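CELL WALL surface anchor family protein (Streptococcus pneumoniae, PDB 2WW8) forms the adhesin of the pneumococcal pilus, an elongated multidomain protein that probably recognises host cells through an integrin-like domain carrying a bound magnesium ion. Local coordinates at residues Y204-V210 and V674-V680; T255-D260 and L334-T340; K749-G753 and T783-G787. One frame throughout, in Å; residues are numbered along the deposited sequence.

Contact 1. Residues Y204-V210 and V674-V680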
# COMPACT_ATOMS: atom_id res chain seq x y z
N TYR A 204 13.83 -12.60 2.06
CA TYR A 204 12.69 -11.71 1.82
C TYR A 204 13.16 -10.35 1.38
O TYR A 204 14.25 -9.86 1.77
CB TYR A 204 11.93 -11.51 3.14
CG TYR A 204 11.41 -12.81 3.75
CD1 TYR A 204 12.23 -13.63 4.52
CD2 TYR A 204 10.11 -13.23 3.49
CE1 TYR A 204 11.74 -14.82 5.08
CE2 TYR A 204 9.62 -14.40 4.05
CZ TYR A 204 10.43 -15.20 4.82
OH TYR A 204 9.88 -16.38 5.35
N GLY A 205 12.28 -9.71 0.61
CA GLY A 205 12.47 -8.30 0.31
C GLY A 205 11.70 -7.38 1.27
O GLY A 205 10.53 -7.67 1.56
N ILE A 206 12.35 -6.30 1.70
CA ILE A 206 11.79 -5.36 2.65
C ILE A 206 11.62 -4.03 1.92
O ILE A 206 12.50 -3.62 1.17
CB ILE A 206 12.74 -5.13 3.86
CG1 ILE A 206 13.11 -6.46 4.52
CG2 ILE A 206 12.00 -4.32 4.90
CD1 ILE A 206 11.93 -7.19 5.08
N GLU A 207 10.51 -3.36 2.19
CA GLU A 207 10.20 -2.04 1.63
C GLU A 207 9.81 -1.07 2.75
O GLU A 207 8.94 -1.41 3.56
CB GLU A 207 9.01 -2.18 0.66
CG GLU A 207 8.46 -0.85 0.10
CD GLU A 207 7.02 -1.05 -0.36
OE1 GLU A 207 6.06 -0.93 0.47
OE2 GLU A 207 6.91 -1.36 -1.57
N LEU A 208 10.37 0.15 2.72
CA LEU A 208 10.07 1.29 3.60
C LEU A 208 9.69 2.43 2.67
O LEU A 208 10.31 2.58 1.62
CB LEU A 208 11.30 1.73 4.42
CG LEU A 208 11.64 0.91 5.67
CD1 LEU A 208 12.17 -0.48 5.32
CD2 LEU A 208 12.63 1.71 6.55
N THR A 209 8.64 3.17 3.05
CA THR A 209 8.29 4.37 2.33
C THR A 209 8.06 5.51 3.33
O THR A 209 7.78 5.24 4.51
CB THR A 209 7.04 4.22 1.44
OG1 THR A 209 5.84 4.23 2.22
CG2 THR A 209 7.08 2.98 0.54
N VAL A 210 8.20 6.75 2.85
CA VAL A 210 7.97 7.94 3.64
C VAL A 210 7.36 8.95 2.67
O VAL A 210 7.83 9.09 1.55
CB VAL A 210 9.27 8.51 4.24
CG1 VAL A 210 8.94 9.81 4.97
CG2 VAL A 210 9.88 7.51 5.25
N VAL A 674 9.18 8.69 -0.93
CA VAL A 674 10.43 7.96 -1.25
C VAL A 674 10.23 6.51 -0.82
O VAL A 674 9.52 6.29 0.19
CB VAL A 674 11.56 8.55 -0.38
CG1 VAL A 674 12.84 7.73 -0.45
CG2 VAL A 674 11.86 9.95 -0.96
N THR A 675 10.84 5.57 -1.56
CA THR A 675 10.79 4.11 -1.31
C THR A 675 12.20 3.51 -1.23
O THR A 675 13.04 3.76 -2.11
CB THR A 675 10.03 3.40 -2.45
OG1 THR A 675 8.75 4.02 -2.58
CG2 THR A 675 9.86 1.87 -2.22
N LEU A 676 12.45 2.76 -0.16
CA LEU A 676 13.71 2.06 -0.01
C LEU A 676 13.40 0.56 -0.07
O LEU A 676 12.46 0.09 0.57
CB LEU A 676 14.34 2.37 1.35
CG LEU A 676 15.50 1.46 1.78
CD1 LEU A 676 16.78 1.72 1.00
CD2 LEU A 676 15.83 1.62 3.28
N THR A 677 14.14 -0.22 -0.86
CA THR A 677 13.97 -1.68 -0.75
C THR A 677 15.33 -2.34 -0.50
O THR A 677 16.35 -1.74 -0.85
CB THR A 677 13.34 -2.35 -1.98
OG1 THR A 677 14.24 -2.23 -3.08
CG2 THR A 677 11.96 -1.80 -2.37
N TYR A 678 15.35 -3.53 0.13
CA TYR A 678 16.57 -4.27 0.32
C TYR A 678 16.13 -5.69 0.68
O TYR A 678 14.97 -5.97 0.91
CB TYR A 678 17.52 -3.64 1.38
CG TYR A 678 16.87 -3.47 2.74
CD1 TYR A 678 16.15 -2.30 3.08
CD2 TYR A 678 16.91 -4.51 3.68
CE1 TYR A 678 15.53 -2.16 4.33
CE2 TYR A 678 16.32 -4.37 4.95
CZ TYR A 678 15.62 -3.22 5.27
OH TYR A 678 15.05 -3.11 6.53
N ASN A 679 17.09 -6.61 0.75
CA ASN A 679 16.78 -8.01 0.98
C ASN A 679 17.41 -8.43 2.28
O ASN A 679 18.48 -7.91 2.62
CB ASN A 679 17.30 -8.85 -0.18
CG ASN A 679 16.55 -8.55 -1.48
OD1 ASN A 679 15.31 -8.47 -1.51
ND2 ASN A 679 17.30 -8.39 -2.56
N VAL A 680 16.72 -9.33 3.00
CA VAL A 680 17.25 -9.93 4.23
C VAL A 680 17.06 -11.44 4.19
O VAL A 680 16.27 -11.98 3.42
CB VAL A 680 16.61 -9.41 5.53
CG1 VAL A 680 16.70 -7.85 5.60
CG2 VAL A 680 15.14 -9.90 5.60
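Ile206 lies over one face of the Tyr678 ring in a CH-pi contact, its CB 3.9 Å from the ring centroid and displaced toward the rim. The ring gets there because CG of Tyr678 sits between the backbone N and the carbonyl carbon (chi1 57°), which stands it up beside the neighbouring strand. Leu208 CD1 comes to the same ring obliquely, 3.9 Å from Tyr678 CE1. Ile206 also reaches along the strand, its CG1 4.0 Å from Val680 CG1.

Under these side chains runs a regular antiparallel ladder, a long-range pairing that joins chain parts more than 460 residues apart, with 674-680 in the range of the tip-pilin Ig-like family. Tyr204, Ile206, Leu208 and Val210 make hydrogen-bonded pairs with Val680, Tyr678, Leu676 and Val674, each closed by two N-H to O=C bonds; the straightest, Ile206 N to Tyr678 O, measures 2.8 Å with 171° at the hydrogen. The non-hydrogen-bonded pairs between them put Glu207, Thr209, Thr675, Thr677 and Asn679 on the other face. There Glu207 CG touches Thr675 CG2 at 3.8 Å, while Thr209 CG2 runs alongside Thr675 and meets its OG1 at 3.7 Å.

A second shell fixes the polar ends. Asp600 takes a hydrogen bond with Tyr678 OH, Arg192 forms a salt bridge with Glu207, and Thr209 and Thr677 bond to the hydroxyls of Ser190 and Thr622. Strand 203-218 is thus flanked by strands 187-196 and 673-682, and the latter pairs onward with 621-625, while strand 593-601 covers the Leu208 and Val210 side chains.

Contact 2. Residues T255-D260 and L334-T340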
# COMPACT_ATOMS: atom_id res chain seq x y z
N THR A 255 -9.10 26.25 -9.31
CA THR A 255 -9.91 26.55 -8.13
C THR A 255 -9.89 25.38 -7.13
O THR A 255 -9.61 25.61 -5.93
CB THR A 255 -11.34 26.96 -8.53
OG1 THR A 255 -11.26 28.11 -9.36
CG2 THR A 255 -12.30 27.25 -7.34
N ARG A 256 -10.17 24.17 -7.64
CA ARG A 256 -10.14 22.96 -6.82
C ARG A 256 -8.79 22.81 -6.12
O ARG A 256 -8.82 22.42 -4.95
CB ARG A 256 -10.48 21.67 -7.58
CG ARG A 256 -11.96 21.68 -8.06
CD ARG A 256 -12.19 20.47 -8.97
NE ARG A 256 -13.62 20.50 -9.24
CZ ARG A 256 -14.25 19.88 -10.23
NH1 ARG A 256 -13.54 19.12 -11.07
NH2 ARG A 256 -15.58 20.02 -10.32
N SER A 257 -7.67 23.07 -6.82
CA SER A 257 -6.35 22.89 -6.20
C SER A 257 -6.09 23.96 -5.14
O SER A 257 -5.54 23.64 -4.10
CB SER A 257 -5.17 22.83 -7.16
OG SER A 257 -3.99 22.77 -6.38
N LEU A 258 -6.51 25.18 -5.40
CA LEU A 258 -6.42 26.26 -4.42
C LEU A 258 -7.25 25.94 -3.15
O LEU A 258 -6.80 26.14 -2.03
CB LEU A 258 -6.86 27.60 -5.04
CG LEU A 258 -6.88 28.80 -4.07
CD1 LEU A 258 -5.47 29.10 -3.55
CD2 LEU A 258 -7.52 30.05 -4.68
N ILE A 259 -8.46 25.43 -3.32
CA ILE A 259 -9.27 24.97 -2.20
C ILE A 259 -8.45 23.93 -1.40
O ILE A 259 -8.37 24.06 -0.17
CB ILE A 259 -10.59 24.37 -2.70
CG1 ILE A 259 -11.43 25.52 -3.26
CG2 ILE A 259 -11.30 23.65 -1.57
CD1 ILE A 259 -12.65 25.03 -4.04
N ASP A 260 -7.85 22.94 -2.06
CA ASP A 260 -7.03 21.94 -1.34
C ASP A 260 -5.92 22.62 -0.54
O ASP A 260 -5.63 22.16 0.55
CB ASP A 260 -6.32 20.88 -2.22
CG ASP A 260 -7.28 19.91 -2.90
OD1 ASP A 260 -8.39 19.68 -2.39
OD2 ASP A 260 -6.95 19.37 -4.00
N LEU A 334 -18.31 21.14 -2.01
CA LEU A 334 -17.98 22.42 -2.62
C LEU A 334 -17.10 22.24 -3.87
O LEU A 334 -17.35 22.83 -4.94
CB LEU A 334 -17.41 23.35 -1.55
CG LEU A 334 -16.85 24.74 -1.86
CD1 LEU A 334 -16.55 25.56 -0.57
CD2 LEU A 334 -15.57 24.63 -2.71
N LYS A 335 -16.04 21.44 -3.76
CA LYS A 335 -15.18 21.23 -4.93
C LYS A 335 -15.97 20.55 -6.05
O LYS A 335 -15.69 20.83 -7.19
CB LYS A 335 -13.99 20.31 -4.58
CG LYS A 335 -12.87 21.01 -3.75
CD LYS A 335 -11.93 19.97 -3.26
CE LYS A 335 -11.04 19.48 -4.31
NZ LYS A 335 -10.26 18.35 -3.71
N ASN A 336 -16.92 19.64 -5.79
CA ASN A 336 -17.78 19.08 -6.85
C ASN A 336 -18.76 20.07 -7.49
O ASN A 336 -19.38 19.77 -8.52
CB ASN A 336 -18.64 17.92 -6.34
CG ASN A 336 -17.81 16.64 -6.11
OD1 ASN A 336 -16.79 16.44 -6.77
ND2 ASN A 336 -18.24 15.80 -5.18
N LYS A 337 -18.93 21.23 -6.86
CA LYS A 337 -19.79 22.28 -7.42
C LYS A 337 -19.04 23.23 -8.31
O LYS A 337 -19.66 24.00 -9.07
CB LYS A 337 -20.47 23.08 -6.30
CG LYS A 337 -21.60 22.13 -5.85
CD LYS A 337 -22.37 22.67 -4.70
CE LYS A 337 -23.61 23.33 -5.25
NZ LYS A 337 -24.29 24.03 -4.08
N VAL A 338 -17.70 23.21 -8.18
CA VAL A 338 -16.86 24.02 -9.07
C VAL A 338 -17.14 23.60 -10.54
O VAL A 338 -16.97 22.45 -10.84
CB VAL A 338 -15.37 23.87 -8.75
CG1 VAL A 338 -14.57 24.71 -9.73
CG2 VAL A 338 -15.05 24.33 -7.29
N PRO A 339 -17.56 24.53 -11.43
CA PRO A 339 -17.85 24.17 -12.81
C PRO A 339 -16.52 23.94 -13.58
O PRO A 339 -15.54 24.68 -13.33
CB PRO A 339 -18.56 25.43 -13.34
CG PRO A 339 -17.93 26.56 -12.57
CD PRO A 339 -17.76 25.97 -11.19
N THR A 340 -16.52 22.99 -14.51
CA THR A 340 -15.39 22.88 -15.48
C THR A 340 -15.83 23.08 -16.94
O THR A 340 -15.08 22.74 -17.88
CB THR A 340 -14.68 21.51 -15.37
OG1 THR A 340 -15.67 20.47 -15.47
CG2 THR A 340 -13.96 21.42 -14.03
O HOH W 1 -7.42 16.90 -3.95
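Lys335 and Val338, on and after helix 328-337, pack against helix 247-263 on the flank of a domain whose five-stranded parallel sheet and surrounding helices, with a bound magnesium ion, are consistent with the integrin-like (von Willebrand A) fold. The tight part is apolar. Ile259 CD1 presses on Leu334 CD2 at 3.2 Å, closer than usual carbon contact, and reaches Val338 CG2 at 4.1 Å. Thr255 CG2 meets the same Val338 methyl obliquely, its hydroxyl being turned back to Ala251 O of its own helix. Ile229 of strand 225-232 and Leu272 of strand 269-275 pack against this region from the sheet.

Toward solvent the contact becomes polar. Arg256 is extended from CG to NE, running antiparallel alongside the Val338 side chain, NE 3.8 Å from Val338 CB. The same NE donates to Lys335 O at 2.9 Å with a bent angle of 141°; NH2 adds a weak bond to that oxygen. Val338 N approaches Lys335 O from the opposite face of the carbonyl plane, so the Lys335 carbonyl is gripped from two sides. Thr340 CG2 lies over one face of the guanidinium.

At the outer margin the Lys335 chain bends at chi3 (76°) after passing Ile259 CG2, bringing its amine across to exposed Asp260. A water donates to Asp260 OD2, and the salt bridge itself uses the syn lone pair of Asp260 OD1, 2.6 Å from Lys335 NZ.

Contact 3. Residues K749-G753 and T783-G787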
# COMPACT_ATOMS: atom_id res chain seq x y z
N LYS A 749 36.51 -86.17 30.54
CA LYS A 749 37.64 -85.60 29.79
C LYS A 749 37.42 -85.49 28.27
O LYS A 749 36.74 -86.33 27.69
CB LYS A 749 38.92 -86.38 30.06
CG LYS A 749 39.89 -85.71 31.00
CD LYS A 749 39.71 -86.04 32.48
CE LYS A 749 40.94 -85.54 33.26
NZ LYS A 749 40.85 -85.58 34.74
N PRO A 750 38.03 -84.48 27.62
CA PRO A 750 37.83 -84.25 26.17
C PRO A 750 38.49 -85.30 25.28
O PRO A 750 39.57 -85.80 25.64
CB PRO A 750 38.48 -82.88 25.95
CG PRO A 750 39.53 -82.77 27.08
CD PRO A 750 38.84 -83.42 28.26
N LEU A 751 37.87 -85.62 24.15
CA LEU A 751 38.35 -86.69 23.27
C LEU A 751 38.73 -86.27 21.86
O LEU A 751 37.93 -85.66 21.15
CB LEU A 751 37.36 -87.87 23.15
CG LEU A 751 36.95 -88.65 24.41
CD1 LEU A 751 35.89 -89.71 24.08
CD2 LEU A 751 38.19 -89.26 25.01
N ARG A 752 39.93 -86.67 21.45
CA ARG A 752 40.45 -86.32 20.12
C ARG A 752 40.10 -87.46 19.16
O ARG A 752 40.11 -88.63 19.53
CB ARG A 752 41.98 -86.19 20.16
CG ARG A 752 42.69 -85.92 18.84
CD ARG A 752 44.22 -85.96 19.04
NE ARG A 752 44.62 -87.21 19.70
CZ ARG A 752 45.81 -87.83 19.58
NH1 ARG A 752 46.79 -87.35 18.81
NH2 ARG A 752 46.02 -88.96 20.26
N GLY A 753 39.80 -87.12 17.92
CA GLY A 753 39.69 -88.15 16.93
C GLY A 753 38.29 -88.69 16.69
O GLY A 753 38.16 -89.66 15.95
N THR A 783 37.43 -84.10 15.89
CA THR A 783 37.78 -83.38 17.11
C THR A 783 39.29 -83.38 17.37
O THR A 783 39.97 -84.36 17.05
CB THR A 783 37.06 -83.95 18.37
OG1 THR A 783 37.43 -85.33 18.59
CG2 THR A 783 35.53 -83.80 18.25
N GLY A 784 39.78 -82.29 17.97
CA GLY A 784 41.18 -82.12 18.41
C GLY A 784 41.32 -82.44 19.89
O GLY A 784 40.41 -83.02 20.49
N GLU A 785 42.44 -82.08 20.52
CA GLU A 785 42.64 -82.45 21.92
C GLU A 785 41.62 -81.84 22.86
O GLU A 785 41.36 -82.41 23.92
CB GLU A 785 44.01 -82.09 22.47
CG GLU A 785 45.14 -83.03 22.05
CD GLU A 785 46.50 -82.43 22.40
OE1 GLU A 785 46.77 -82.20 23.60
OE2 GLU A 785 47.28 -82.14 21.47
N ASP A 786 41.05 -80.70 22.48
CA ASP A 786 40.03 -80.05 23.32
C ASP A 786 38.64 -80.69 23.24
O ASP A 786 37.75 -80.35 24.02
CB ASP A 786 39.95 -78.54 23.04
CG ASP A 786 39.55 -78.21 21.60
OD1 ASP A 786 39.10 -79.09 20.83
OD2 ASP A 786 39.70 -77.04 21.19
N GLY A 787 38.43 -81.63 22.32
CA GLY A 787 37.15 -82.32 22.18
C GLY A 787 36.09 -81.51 21.45
O GLY A 787 34.97 -81.99 21.26
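Thr783 opens the second segment by gripping the 749-753 loop with both its hydroxyl and its carbonyl. Its OG1, held between the backbone N and the carbonyl carbon (chi1 61°), donates to Leu751 O at 2.6 Å, the donor tilted 18° from the carbonyl plane. Thr783 OG1 is also hydrogen-bonded with the backbone N of Ala754, so the hydroxyl ties together two points of the facing loop. Gly753 N then bonds to Thr783 O at 2.9 Å, approaching from well above the carbonyl plane.

At Gly784 the chain enters a type I turn, closed by Gly787 N to Gly784 O. The carbonyl of Gly784 also receives a CA-H...O contact from Arg752 CA at 3.3 Å, and Arg752 CB and CG lie against this peptide before the arginine chain bends away. Glu785 comes next; its CG approaches Arg752 CD at 4.3 Å, but its carboxylate stays clear of the guanidinium, 5.9 Å from OE2 to Arg752 NH1. Asp786 offers its backbone: Pro750 CB rests 3.3 Å from Asp786 O, while the carboxylate turns to Lys788 N. Gly787 completes the turn with positive phi, its CA facing Leu751 O at 3.6 Å.

Backbone bonds from Leu751 and Gly787 to Lys742 anchor both segments, two loops joined to strand 736-744 as part of the prealbumin-like (CnaB-type) beta fold.

The three contacts mark different parts of one long molecule. Contact 2 falls within the 463 residues that separate the two strands of contact 1: the chain leaves 204-210, builds the domain that probably has the integrin-like fold and returns at 674-680. Their centres lie 36 Å apart, with about 19 Å between nearest atoms, so they do not touch. Contact 3 follows later in sequence and lies far off, its centre 89 Å from that of contact 1 and 123 Å from that of contact 2. Of the bound metals, a calcium ion lies about 10 Å from the Asn679 side chain of contact 1, while the magnesium site, held by Ser234, Ser236 and Asp387, belongs to the domain of contact 2.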